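Local coordinates for protein putative polyketide synthase (PDB 5HU7) that probably dehydrates beta-hydroxyacyl polyketide intermediates as the dehydratase domain, a lyase of double-hotdog fold, of a trans-AT polyketide synthase, at residues 35-40 with 204-209; 75-80 with 247-252; 174-179 with 216-221; 241-246 with 293-298. All coordinates share one frame; numbering follows the deposited sequence.

Interaction 1 of 4, residues 35-40 with 204-209; sequences QELFMA and EQLVFH
F38 and H209 mark the nearest approach of the two backbones, their CA atoms still 8.2 Å apart; neither segment is a regular helix or strand, although 37-39 have helical backbone angles. Side chains bridge that gap. F38 and L206 reach toward each other tip to tip, the far end of the phenyl ring meeting both methyl branches of the leucine. F38 CZ lies 3.5 Å from L206 CD1, which comes in obliquely, and F38 CE1 lies 3.6 Å from L206 CD2, which sits at the ring edge in its plane. With CG of L206 anti to its carbonyl carbon (chi1 -54°) and CD1 and CD2 spread beyond it, the leucine presents a fork to the ring. L37 adds a smaller contact beside it, again tip to tip, L37 CD2 to L206 CD1 at 3.8 Å. The same tip of the F38 ring also meets a carbonyl: F208 O lies near the ring plane, 3.4 Å from F38 CE2 and equally close to F38 CZ. E57 of helix 52-65 touches both F38 and L206, and its OE1 also takes the backbone N-H groups of V207 and F208. H209 turns its imidazole elsewhere, NE2 bonded to P196 O and ND1 to S211 N. H209 begins an HPxLLE sequence, resembling the HPxLLD motif of polyketide synthase dehydratases. The two loops, one from each hotdog half, are thus joined by buried dispersion contacts, with the electropositive ring edge probably giving slight electrostatic stabilisation to the F208 carbonyl.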
loop_
_atom_site.group_PDB
_atom_site.type_symbol
_atom_site.label_atom_id
_atom_site.label_comp_id
_atom_site.label_asym_id
_atom_site.label_seq_id
_atom_site.Cartn_x
_atom_site.Cartn_y
_atom_site.Cartn_z
ATOM N N GLN A 35 -6.161 -19.387 9.065
ATOM C CA GLN A 35 -4.899 -20.105 9.198
ATOM C C GLN A 35 -3.712 -19.179 9.480
ATOM O O GLN A 35 -2.624 -19.687 9.735
ATOM C CB GLN A 35 -4.612 -20.898 7.904
ATOM C CG GLN A 35 -5.617 -22.007 7.590
ATOM C CD GLN A 35 -5.619 -23.070 8.661
ATOM O OE1 GLN A 35 -6.547 -23.152 9.471
ATOM N NE2 GLN A 35 -4.551 -23.870 8.734
ATOM N N GLU A 36 -3.897 -17.849 9.480
ATOM C CA GLU A 36 -2.776 -16.935 9.690
ATOM C C GLU A 36 -2.231 -16.963 11.149
ATOM O O GLU A 36 -2.726 -17.717 11.981
ATOM C CB GLU A 36 -3.132 -15.520 9.222
ATOM C CG GLU A 36 -3.392 -15.424 7.726
ATOM C CD GLU A 36 -4.779 -15.783 7.236
ATOM O OE1 GLU A 36 -5.678 -16.023 8.077
ATOM O OE2 GLU A 36 -4.971 -15.824 5.999
ATOM N N LEU A 37 -1.139 -16.221 11.395
ATOM C CA LEU A 37 -0.383 -16.143 12.655
ATOM C C LEU A 37 -1.203 -15.908 13.943
ATOM O O LEU A 37 -1.119 -16.703 14.890
ATOM C CB LEU A 37 0.681 -15.031 12.513
ATOM C CG LEU A 37 1.711 -14.890 13.621
ATOM C CD1 LEU A 37 2.423 -16.228 13.901
ATOM C CD2 LEU A 37 2.714 -13.834 13.249
ATOM N N PHE A 38 -1.974 -14.830 13.984
ATOM C CA PHE A 38 -2.772 -14.503 15.176
ATOM C C PHE A 38 -4.023 -15.374 15.235
ATOM O O PHE A 38 -4.520 -15.665 16.318
ATOM C CB PHE A 38 -3.146 -13.016 15.197
ATOM C CG PHE A 38 -1.953 -12.138 15.494
ATOM C CD1 PHE A 38 -0.957 -11.941 14.543
ATOM C CD2 PHE A 38 -1.800 -11.543 16.743
ATOM C CE1 PHE A 38 0.153 -11.161 14.828
ATOM C CE2 PHE A 38 -0.680 -10.771 17.028
ATOM C CZ PHE A 38 0.285 -10.580 16.069
ATOM N N MET A 39 -4.453 -15.875 14.084
ATOM C CA MET A 39 -5.625 -16.737 13.953
ATOM C C MET A 39 -5.293 -18.149 14.435
ATOM O O MET A 39 -6.219 -18.904 14.720
ATOM C CB MET A 39 -6.073 -16.860 12.479
ATOM C CG MET A 39 -5.950 -15.600 11.659
ATOM S SD MET A 39 -6.948 -14.274 12.312
ATOM C CE MET A 39 -8.251 -14.495 11.363
ATOM N N ALA A 40 -3.975 -18.520 14.401
ATOM C CA ALA A 40 -3.392 -19.827 14.769
ATOM C C ALA A 40 -4.114 -20.514 15.921
ATOM O O ALA A 40 -4.075 -20.030 17.064
ATOM C CB ALA A 40 -1.915 -19.675 15.113
ATOM N N GLU A 204 9.776 -9.426 14.658
ATOM C CA GLU A 204 10.295 -8.086 14.367
ATOM C C GLU A 204 9.166 -7.130 13.963
ATOM O O GLU A 204 9.278 -5.955 14.281
ATOM C CB GLU A 204 11.361 -8.131 13.250
ATOM C CG GLU A 204 12.049 -6.798 12.968
ATOM C CD GLU A 204 11.555 -6.034 11.753
ATOM O OE1 GLU A 204 11.529 -6.618 10.645
ATOM O OE2 GLU A 204 11.250 -4.829 11.898
ATOM N N GLN A 205 8.091 -7.605 13.269
ATOM C CA GLN A 205 6.961 -6.736 12.880
ATOM C C GLN A 205 5.916 -6.570 14.003
ATOM O O GLN A 205 5.210 -5.566 14.034
ATOM C CB GLN A 205 6.291 -7.269 11.599
ATOM C CG GLN A 205 7.155 -7.083 10.352
ATOM C CD GLN A 205 6.675 -7.909 9.183
ATOM O OE1 GLN A 205 6.454 -9.118 9.298
ATOM N NE2 GLN A 205 6.582 -7.305 8.007
ATOM N N LEU A 206 5.900 -7.489 14.972
ATOM C CA LEU A 206 4.950 -7.485 16.076
ATOM C C LEU A 206 5.379 -6.745 17.341
ATOM O O LEU A 206 6.558 -6.531 17.590
ATOM C CB LEU A 206 4.636 -8.936 16.435
ATOM C CG LEU A 206 4.145 -9.816 15.264
ATOM C CD1 LEU A 206 3.684 -11.196 15.753
ATOM C CD2 LEU A 206 3.066 -9.093 14.455
ATOM N N VAL A 207 4.389 -6.275 18.081
ATOM C CA VAL A 207 4.532 -5.710 19.410
ATOM C C VAL A 207 3.836 -6.713 20.362
ATOM O O VAL A 207 4.459 -7.204 21.308
ATOM C CB VAL A 207 3.968 -4.264 19.503
ATOM C CG1 VAL A 207 3.774 -3.815 20.953
ATOM C CG2 VAL A 207 4.889 -3.293 18.767
ATOM N N PHE A 208 2.553 -7.045 20.050
ATOM C CA PHE A 208 1.748 -8.014 20.777
ATOM C C PHE A 208 1.983 -9.386 20.207
ATOM O O PHE A 208 1.810 -9.591 18.999
ATOM C CB PHE A 208 0.262 -7.726 20.646
ATOM C CG PHE A 208 -0.199 -6.450 21.300
ATOM C CD1 PHE A 208 -0.487 -6.412 22.654
ATOM C CD2 PHE A 208 -0.423 -5.312 20.550
ATOM C CE1 PHE A 208 -0.937 -5.248 23.241
ATOM C CE2 PHE A 208 -0.843 -4.135 21.150
ATOM C CZ PHE A 208 -1.100 -4.113 22.483
ATOM N N HIS A 209 2.324 -10.344 21.081
ATOM C CA HIS A 209 2.592 -11.708 20.702
ATOM C C HIS A 209 1.244 -12.362 20.353
ATOM O O HIS A 209 0.249 -12.080 21.028
ATOM C CB HIS A 209 3.255 -12.429 21.880
ATOM C CG HIS A 209 3.819 -13.762 21.552
ATOM N ND1 HIS A 209 3.016 -14.889 21.501
ATOM C CD2 HIS A 209 5.089 -14.115 21.261
ATOM C CE1 HIS A 209 3.818 -15.879 21.128
ATOM N NE2 HIS A 209 5.089 -15.478 21.079
#

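Interaction 2 of 4, residues 75-80 with 247-252; sequences SGIRMS and LEIYEN
R78 meets E248 at the edge of its guanidinium, where OE2 lies near the plane of the group, while the carboxylate plane is turned 60° from it. NE and NH2 both grip this one oxygen: R78 NE lies 2.9 Å from E248 OE2 on the anti side, and R78 NH2 3.2 Å from it, above the carboxylate plane. The two side chains run side by side; R78 leaves the strand with CG anti to the backbone N (chi1 -178°), then bends at chi3, placing NE beside the acid. OE1 of E248 receives the Y250 hydroxyl on its anti lone pair, Y250 OH to E248 OE1 2.7 Å, and one face of the tyrosine ring has E248 O above it, displaced toward the rim; the ring also pairs edge-to-face with F137. The backbones pair antiparallel. I249 N bonds to I77 O at 3.0 Å, the return bond from I77 N being weak, whereas M79 and L247 exchange two, M79 N to L247 O and L247 N to M79 O, each 2.8 Å. On the face bearing I77, M79, L247 and I249, M79 SD lies 3.6 Å from L247 CD2. Helix 52-65 packs against this face through A59 and R60. Strand 125-135 flanks 76-80 on one side, with E133 holding R78 NH1, and strand 287-298 flanks 247-249 on the other, so this pairing joins the sheets of the two hotdog halves.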
loop_
_atom_site.group_PDB
_atom_site.type_symbol
_atom_site.label_atom_id
_atom_site.label_comp_id
_atom_site.label_asym_id
_atom_site.label_seq_id
_atom_site.Cartn_x
_atom_site.Cartn_y
_atom_site.Cartn_z
ATOM N N SER A 75 7.870 7.816 18.206
ATOM C CA SER A 75 8.084 6.381 18.466
ATOM C C SER A 75 6.971 5.794 19.370
ATOM O O SER A 75 6.284 4.866 18.948
ATOM C CB SER A 75 9.464 6.149 19.085
ATOM O OG SER A 75 9.640 6.889 20.283
ATOM N N GLY A 76 6.846 6.339 20.592
ATOM C CA GLY A 76 5.809 6.023 21.582
ATOM C C GLY A 76 4.424 6.259 21.012
ATOM O O GLY A 76 4.196 7.246 20.324
ATOM N N ILE A 77 3.500 5.344 21.291
ATOM C CA ILE A 77 2.130 5.379 20.830
ATOM C C ILE A 77 1.211 5.281 22.027
ATOM O O ILE A 77 1.477 4.500 22.936
ATOM C CB ILE A 77 1.857 4.207 19.854
ATOM C CG1 ILE A 77 2.499 4.492 18.489
ATOM C CG2 ILE A 77 0.350 3.936 19.700
ATOM C CD1 ILE A 77 2.585 3.297 17.580
ATOM N N ARG A 78 0.098 6.058 22.003
ATOM C CA ARG A 78 -0.961 5.958 22.997
ATOM C C ARG A 78 -2.262 5.740 22.242
ATOM O O ARG A 78 -2.626 6.571 21.417
ATOM C CB ARG A 78 -1.084 7.189 23.876
ATOM C CG ARG A 78 -2.185 7.025 24.949
ATOM C CD ARG A 78 -2.505 8.283 25.712
ATOM N NE ARG A 78 -1.370 8.689 26.534
ATOM C CZ ARG A 78 -0.578 9.737 26.323
ATOM N NH1 ARG A 78 -0.802 10.557 25.308
ATOM N NH2 ARG A 78 0.438 9.978 27.135
ATOM N N MET A 79 -2.950 4.631 22.505
ATOM C CA MET A 79 -4.272 4.382 21.952
ATOM C C MET A 79 -5.252 4.626 23.101
ATOM O O MET A 79 -4.979 4.210 24.199
ATOM C CB MET A 79 -4.418 2.990 21.390
ATOM C CG MET A 79 -3.329 2.625 20.404
ATOM S SD MET A 79 -3.429 0.920 19.755
ATOM C CE MET A 79 -5.020 0.900 19.205
ATOM N N SER A 80 -6.331 5.366 22.867
ATOM C CA SER A 80 -7.316 5.742 23.888
ATOM C C SER A 80 -8.721 5.425 23.392
ATOM O O SER A 80 -8.943 5.464 22.193
ATOM C CB SER A 80 -7.252 7.248 24.143
ATOM O OG SER A 80 -6.041 7.614 24.762
ATOM N N LEU A 247 -3.958 2.603 26.283
ATOM C CA LEU A 247 -2.899 1.668 25.970
ATOM C C LEU A 247 -1.697 2.498 25.619
ATOM O O LEU A 247 -1.771 3.297 24.680
ATOM C CB LEU A 247 -3.311 0.798 24.768
ATOM C CG LEU A 247 -2.237 0.020 24.008
ATOM C CD1 LEU A 247 -1.483 -0.897 24.899
ATOM C CD2 LEU A 247 -2.866 -0.815 22.898
ATOM N N GLU A 248 -0.584 2.303 26.340
ATOM C CA GLU A 248 0.653 3.002 26.064
ATOM C C GLU A 248 1.698 1.974 25.676
ATOM O O GLU A 248 1.815 0.974 26.343
ATOM C CB GLU A 248 1.064 3.854 27.272
ATOM C CG GLU A 248 0.199 5.103 27.396
ATOM C CD GLU A 248 0.484 6.024 28.558
ATOM O OE1 GLU A 248 1.339 5.670 29.398
ATOM O OE2 GLU A 248 -0.095 7.136 28.597
ATOM N N ILE A 249 2.386 2.173 24.560
ATOM C CA ILE A 249 3.441 1.285 24.084
ATOM C C ILE A 249 4.735 2.117 24.209
ATOM O O ILE A 249 4.877 3.123 23.524
ATOM C CB ILE A 249 3.184 0.792 22.644
ATOM C CG1 ILE A 249 1.793 0.139 22.514
ATOM C CG2 ILE A 249 4.279 -0.200 22.231
ATOM C CD1 ILE A 249 1.376 -0.165 21.050
ATOM N N TYR A 250 5.636 1.717 25.118
ATOM C CA TYR A 250 6.858 2.479 25.445
ATOM C C TYR A 250 8.066 2.196 24.556
ATOM O O TYR A 250 8.982 3.012 24.511
ATOM C CB TYR A 250 7.218 2.265 26.910
ATOM C CG TYR A 250 6.070 2.636 27.820
ATOM C CD1 TYR A 250 5.615 3.939 27.899
ATOM C CD2 TYR A 250 5.373 1.661 28.519
ATOM C CE1 TYR A 250 4.528 4.282 28.703
ATOM C CE2 TYR A 250 4.284 1.987 29.315
ATOM C CZ TYR A 250 3.880 3.302 29.429
ATOM O OH TYR A 250 2.810 3.596 30.234
ATOM N N GLU A 251 8.073 1.062 23.853
ATOM C CA GLU A 251 9.142 0.717 22.914
ATOM C C GLU A 251 8.592 -0.226 21.853
ATOM O O GLU A 251 7.609 -0.925 22.092
ATOM C CB GLU A 251 10.339 0.062 23.645
ATOM C CG GLU A 251 10.020 -1.280 24.286
ATOM C CD GLU A 251 10.968 -1.738 25.378
ATOM O OE1 GLU A 251 11.358 -2.926 25.347
ATOM O OE2 GLU A 251 11.244 -0.950 26.314
ATOM N N ASN A 252 9.265 -0.286 20.720
ATOM C CA ASN A 252 8.905 -1.192 19.638
ATOM C C ASN A 252 9.524 -2.540 20.015
ATOM O O ASN A 252 10.546 -2.571 20.713
ATOM C CB ASN A 252 9.490 -0.689 18.293
ATOM C CG ASN A 252 9.172 0.767 17.957
ATOM O OD1 ASN A 252 8.080 1.100 17.474
ATOM N ND2 ASN A 252 10.103 1.680 18.236
#

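Interaction 3 of 4, residues 174-179 with 216-221; sequences SEFQGI and LLPSTR
Helix 212-227, the long helix of the second hotdog half, meets the loop leading into strand 179-185 through P218, which packs against F176 and I179. P218 has no N-H to give to the preceding turn, and the helix is kinked there; its CB and CG meet the loop. F176 and P218 slide past each other in opposite directions. The CD2-CE2 side of the phenyl ring makes the contact, F176 CE2 standing 3.3 Å from P218 CB and F176 CD2 3.7 Å from the same carbon, which approaches obliquely. In F176, chi1 -56° sets CG beside the backbone N, and the end of the ring comes nearer the helix than the CB direction suggests. I179 reaches the next part of the helix surface with its terminal methyl, I179 CD1 lying 4.2 Å from P218 CG and 3.7 Å from S219 OG. That hydroxyl is engaged within the helix by S215 O. One residue further on, T220 OG1 donates to L217 O at 3.0 Å, in the carbonyl plane on a lone pair; R221 N bonds to the same oxygen. Around the contact, L165 of helix 158-167 touches both F176 and P218, closing a three-way junction of loop and two helices. S219 also touches I261 of strand 258-263, as does T220, and L217 and T220 meet M296 of strand 287-298.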
loop_
_atom_site.group_PDB
_atom_site.type_symbol
_atom_site.label_atom_id
_atom_site.label_comp_id
_atom_site.label_asym_id
_atom_site.label_seq_id
_atom_site.Cartn_x
_atom_site.Cartn_y
_atom_site.Cartn_z
ATOM N N SER A 174 -8.814 -24.016 28.250
ATOM C CA SER A 174 -8.115 -25.157 27.663
ATOM C C SER A 174 -6.614 -25.182 28.011
ATOM O O SER A 174 -6.210 -26.040 28.808
ATOM C CB SER A 174 -8.321 -25.184 26.145
ATOM O OG SER A 174 -7.567 -26.192 25.490
ATOM N N GLU A 175 -5.786 -24.272 27.413
ATOM C CA GLU A 175 -4.331 -24.300 27.613
ATOM C C GLU A 175 -3.721 -23.109 28.411
ATOM O O GLU A 175 -4.132 -21.948 28.292
ATOM C CB GLU A 175 -3.601 -24.475 26.272
ATOM C CG GLU A 175 -3.522 -23.256 25.378
ATOM C CD GLU A 175 -2.660 -23.489 24.151
ATOM O OE1 GLU A 175 -1.893 -22.570 23.782
ATOM O OE2 GLU A 175 -2.696 -24.614 23.602
ATOM N N PHE A 176 -2.710 -23.462 29.234
ATOM C CA PHE A 176 -1.933 -22.582 30.114
ATOM C C PHE A 176 -0.453 -22.861 29.764
ATOM O O PHE A 176 0.395 -22.978 30.659
ATOM C CB PHE A 176 -2.213 -22.938 31.598
ATOM C CG PHE A 176 -3.669 -22.905 32.009
ATOM C CD1 PHE A 176 -4.579 -23.813 31.485
ATOM C CD2 PHE A 176 -4.114 -22.028 32.986
ATOM C CE1 PHE A 176 -5.926 -23.734 31.801
ATOM C CE2 PHE A 176 -5.455 -22.003 33.360
ATOM C CZ PHE A 176 -6.357 -22.842 32.748
ATOM N N GLN A 177 -0.167 -23.016 28.442
ATOM C CA GLN A 177 1.168 -23.329 27.913
ATOM C C GLN A 177 2.112 -22.131 28.024
ATOM O O GLN A 177 3.328 -22.312 28.136
ATOM C CB GLN A 177 1.089 -23.805 26.446
ATOM C CG GLN A 177 0.563 -25.246 26.280
ATOM C CD GLN A 177 0.188 -25.600 24.848
ATOM O OE1 GLN A 177 0.235 -24.772 23.921
ATOM N NE2 GLN A 177 -0.203 -26.846 24.633
ATOM N N GLY A 178 1.557 -20.926 28.002
ATOM C CA GLY A 178 2.355 -19.718 28.135
ATOM C C GLY A 178 2.701 -19.304 29.555
ATOM O O GLY A 178 3.523 -18.413 29.728
ATOM N N ILE A 179 2.113 -19.949 30.587
ATOM C CA ILE A 179 2.305 -19.582 31.998
ATOM C C ILE A 179 3.366 -20.409 32.691
ATOM O O ILE A 179 3.135 -21.597 32.873
ATOM C CB ILE A 179 0.940 -19.723 32.752
ATOM C CG1 ILE A 179 -0.126 -18.828 32.092
ATOM C CG2 ILE A 179 1.071 -19.401 34.275
ATOM C CD1 ILE A 179 -1.437 -18.900 32.748
ATOM N N LEU A 216 -3.116 -14.606 29.411
ATOM C CA LEU A 216 -3.690 -13.582 30.263
ATOM C C LEU A 216 -5.096 -13.905 30.700
ATOM O O LEU A 216 -5.417 -13.744 31.868
ATOM C CB LEU A 216 -3.668 -12.230 29.532
ATOM C CG LEU A 216 -2.285 -11.580 29.354
ATOM C CD1 LEU A 216 -2.398 -10.273 28.585
ATOM C CD2 LEU A 216 -1.625 -11.323 30.669
ATOM N N LEU A 217 -5.934 -14.358 29.787
ATOM C CA LEU A 217 -7.325 -14.696 30.106
ATOM C C LEU A 217 -7.459 -15.653 31.318
ATOM O O LEU A 217 -8.074 -15.241 32.295
ATOM C CB LEU A 217 -8.045 -15.230 28.854
ATOM C CG LEU A 217 -9.507 -15.672 29.041
ATOM C CD1 LEU A 217 -10.356 -14.567 29.733
ATOM C CD2 LEU A 217 -10.103 -16.044 27.698
ATOM N N PRO A 218 -6.826 -16.847 31.367
ATOM C CA PRO A 218 -6.928 -17.672 32.596
ATOM C C PRO A 218 -6.411 -16.962 33.855
ATOM O O PRO A 218 -6.927 -17.175 34.952
ATOM C CB PRO A 218 -6.098 -18.931 32.269
ATOM C CG PRO A 218 -5.316 -18.615 31.059
ATOM C CD PRO A 218 -6.051 -17.536 30.316
ATOM N N SER A 219 -5.414 -16.072 33.672
ATOM C CA SER A 219 -4.813 -15.273 34.744
ATOM C C SER A 219 -5.776 -14.197 35.261
ATOM O O SER A 219 -5.762 -13.917 36.462
ATOM C CB SER A 219 -3.514 -14.620 34.264
ATOM O OG SER A 219 -2.625 -15.548 33.659
ATOM N N THR A 220 -6.562 -13.555 34.363
ATOM C CA THR A 220 -7.546 -12.551 34.790
ATOM C C THR A 220 -8.682 -13.252 35.516
ATOM O O THR A 220 -9.145 -12.757 36.550
ATOM C CB THR A 220 -8.058 -11.643 33.653
ATOM O OG1 THR A 220 -8.841 -12.372 32.699
ATOM C CG2 THR A 220 -6.950 -10.864 32.962
ATOM N N ARG A 221 -9.094 -14.425 35.013
ATOM C CA ARG A 221 -10.139 -15.235 35.651
ATOM C C ARG A 221 -9.721 -15.666 37.060
ATOM O O ARG A 221 -10.557 -15.709 37.959
ATOM C CB ARG A 221 -10.470 -16.470 34.805
ATOM C CG ARG A 221 -11.211 -16.131 33.539
ATOM C CD ARG A 221 -11.220 -17.327 32.617
ATOM N NE ARG A 221 -12.047 -17.114 31.429
ATOM C CZ ARG A 221 -12.147 -17.977 30.422
ATOM N NH1 ARG A 221 -11.472 -19.122 30.446
ATOM N NH2 ARG A 221 -12.921 -17.701 29.379
#

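Interaction 4 of 4, residues 241-246 with 293-298; sequences TFTLEE and GFSMGS
T241 to E245 pair antiparallel with G293 to G297 through four backbone hydrogen bonds. T243 and S295 form a hydrogen-bonded antiparallel pair, T243 N to S295 O 2.9 Å and S295 N to T243 O 3.0 Å. Towards the ends, G297 N bonds to T241 O, and E245 N to G293 O, both donors standing well above the carbonyl planes. CA-H...O contacts fill in between, among them F242 CA to S295 O at 3.1 Å. Waters bridge the strands near both ends: one donates to T241 O and G297 O, and another donates to G293 O while bonded to T243 OG1. Among the side chains, F242 and F294 cross obliquely, their ring centroids 5.9 Å apart and planes at 55°. F242 CD1 lies near the F294 ring plane at its edge, 3.9 Å from F294 CE1. L244 CD1 touches F294 CB at 4.0 Å on the same face. On the other face T243 OG1 lies 3.6 Å from S295 CB. G297 leaves room for T241 OG1, bonded to D239, at 3.5 Å from G297 CA. E245 and E246 form a classic bulge opposite R292, and G293 and F294 a G1 bulge opposite L276, where the chain corners. Backbone bonds thus run the length of the pairing, hydroxyls line the T243 face and apolar groups the F242 face, F242 and M296 packing on helix 52-65, M296 also on helix 212-227.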
loop_
_atom_site.group_PDB
_atom_site.type_symbol
_atom_site.label_atom_id
_atom_site.label_comp_id
_atom_site.label_asym_id
_atom_site.label_seq_id
_atom_site.Cartn_x
_atom_site.Cartn_y
_atom_site.Cartn_z
ATOM N N THR A 241 -16.123 -9.174 22.395
ATOM C CA THR A 241 -16.043 -7.721 22.564
ATOM C C THR A 241 -15.085 -7.309 23.689
ATOM O O THR A 241 -14.785 -8.073 24.593
ATOM C CB THR A 241 -17.433 -7.086 22.808
ATOM O OG1 THR A 241 -17.905 -7.409 24.108
ATOM C CG2 THR A 241 -18.455 -7.430 21.721
ATOM N N PHE A 242 -14.647 -6.081 23.639
ATOM C CA PHE A 242 -13.857 -5.483 24.684
ATOM C C PHE A 242 -13.830 -3.975 24.534
ATOM O O PHE A 242 -14.132 -3.450 23.472
ATOM C CB PHE A 242 -12.420 -6.035 24.705
ATOM C CG PHE A 242 -11.516 -5.487 23.613
ATOM C CD1 PHE A 242 -10.793 -4.307 23.804
ATOM C CD2 PHE A 242 -11.348 -6.170 22.422
ATOM C CE1 PHE A 242 -9.873 -3.874 22.852
ATOM C CE2 PHE A 242 -10.448 -5.718 21.463
ATOM C CZ PHE A 242 -9.706 -4.591 21.688
ATOM N N THR A 243 -13.464 -3.297 25.628
ATOM C CA THR A 243 -13.206 -1.867 25.691
ATOM C C THR A 243 -11.859 -1.669 26.380
ATOM O O THR A 243 -11.476 -2.476 27.235
ATOM C CB THR A 243 -14.314 -1.082 26.423
ATOM O OG1 THR A 243 -14.449 -1.590 27.741
ATOM C CG2 THR A 243 -15.647 -1.114 25.687
ATOM N N LEU A 244 -11.138 -0.607 26.009
ATOM C CA LEU A 244 -9.851 -0.302 26.625
ATOM C C LEU A 244 -9.692 1.181 26.680
ATOM O O LEU A 244 -9.622 1.839 25.652
ATOM C CB LEU A 244 -8.744 -0.997 25.822
ATOM C CG LEU A 244 -7.284 -0.732 26.129
ATOM C CD1 LEU A 244 -6.933 -1.127 27.466
ATOM C CD2 LEU A 244 -6.411 -1.496 25.168
ATOM N N GLU A 245 -9.669 1.723 27.883
ATOM C CA GLU A 245 -9.547 3.157 28.060
ATOM C C GLU A 245 -8.240 3.722 27.564
ATOM O O GLU A 245 -8.256 4.765 26.934
ATOM C CB GLU A 245 -9.803 3.575 29.519
ATOM C CG GLU A 245 -11.257 3.920 29.796
ATOM C CD GLU A 245 -11.830 4.991 28.875
ATOM O OE1 GLU A 245 -11.366 6.155 28.949
ATOM O OE2 GLU A 245 -12.662 4.637 28.003
ATOM N N GLU A 246 -7.123 3.058 27.834
ATOM C CA GLU A 246 -5.828 3.552 27.420
ATOM C C GLU A 246 -4.840 2.450 27.255
ATOM O O GLU A 246 -4.851 1.499 28.025
ATOM C CB GLU A 246 -5.300 4.577 28.446
ATOM C CG GLU A 246 -4.167 5.453 27.944
ATOM C CD GLU A 246 -3.720 6.470 28.977
ATOM O OE1 GLU A 246 -2.929 6.094 29.874
ATOM O OE2 GLU A 246 -4.188 7.634 28.908
ATOM N N GLY A 293 -7.845 0.222 32.148
ATOM C CA GLY A 293 -9.273 0.215 31.953
ATOM C C GLY A 293 -9.700 -0.789 30.910
ATOM O O GLY A 293 -10.565 -0.481 30.097
ATOM N N PHE A 294 -9.146 -2.032 30.992
ATOM C CA PHE A 294 -9.413 -3.138 30.089
ATOM C C PHE A 294 -10.593 -3.975 30.578
ATOM O O PHE A 294 -10.538 -4.560 31.643
ATOM C CB PHE A 294 -8.167 -4.014 29.951
ATOM C CG PHE A 294 -8.314 -5.150 28.953
ATOM C CD1 PHE A 294 -8.646 -4.897 27.630
ATOM C CD2 PHE A 294 -8.149 -6.469 29.349
ATOM C CE1 PHE A 294 -8.769 -5.937 26.704
ATOM C CE2 PHE A 294 -8.257 -7.509 28.418
ATOM C CZ PHE A 294 -8.567 -7.231 27.100
ATOM N N SER A 295 -11.593 -4.137 29.725
ATOM C CA SER A 295 -12.805 -4.874 30.058
ATOM C C SER A 295 -13.238 -5.737 28.902
ATOM O O SER A 295 -13.416 -5.267 27.781
ATOM C CB SER A 295 -13.923 -3.904 30.423
ATOM O OG SER A 295 -15.000 -4.600 31.025
ATOM N N MET A 296 -13.399 -6.998 29.162
ATOM C CA MET A 296 -13.861 -7.959 28.150
ATOM C C MET A 296 -15.330 -8.222 28.362
ATOM O O MET A 296 -15.768 -8.359 29.504
ATOM C CB MET A 296 -13.079 -9.268 28.270
ATOM C CG MET A 296 -11.628 -9.095 27.987
ATOM S SD MET A 296 -10.757 -10.647 28.140
ATOM C CE MET A 296 -10.665 -10.741 29.961
ATOM N N GLY A 297 -16.087 -8.305 27.272
ATOM C CA GLY A 297 -17.520 -8.560 27.366
ATOM C C GLY A 297 -17.799 -10.044 27.498
ATOM O O GLY A 297 -17.045 -10.865 26.965
ATOM N N SER A 298 -18.877 -10.401 28.204
ATOM C CA SER A 298 -19.255 -11.790 28.398
ATOM C C SER A 298 -20.751 -12.013 28.138
ATOM O O SER A 298 -21.503 -11.055 27.935
ATOM C CB SER A 298 -18.862 -12.249 29.800
ATOM O OG SER A 298 -19.187 -11.259 30.765
HETATM O O HOH W 1 -14.930 -10.731 25.261
HETATM O O HOH W 2 -13.186 0.137 29.709
#

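How the interactions relate
Interaction 1 joins two loops and interaction 3 a loop and a helix; both are buried and made by apolar side chains, whereas interactions 2 and 4 are strand pairings, only partly buried, that combine backbone hydrogen bonds with a hydrophobic face and a polar one. Strand 241-249 serves both pairings: its later part joins strand 76-84 in interaction 2 and its earlier part joins strand 287-298 in interaction 4, and E246 passes close to R78. Only interaction 2 carries a salt bridge across its segments; interaction 4 uses waters. Interaction 1 packs onto interaction 2 through F208 on L247 and V207 on I249, while interaction 3 touches interaction 4 through L217 and T220 on M296.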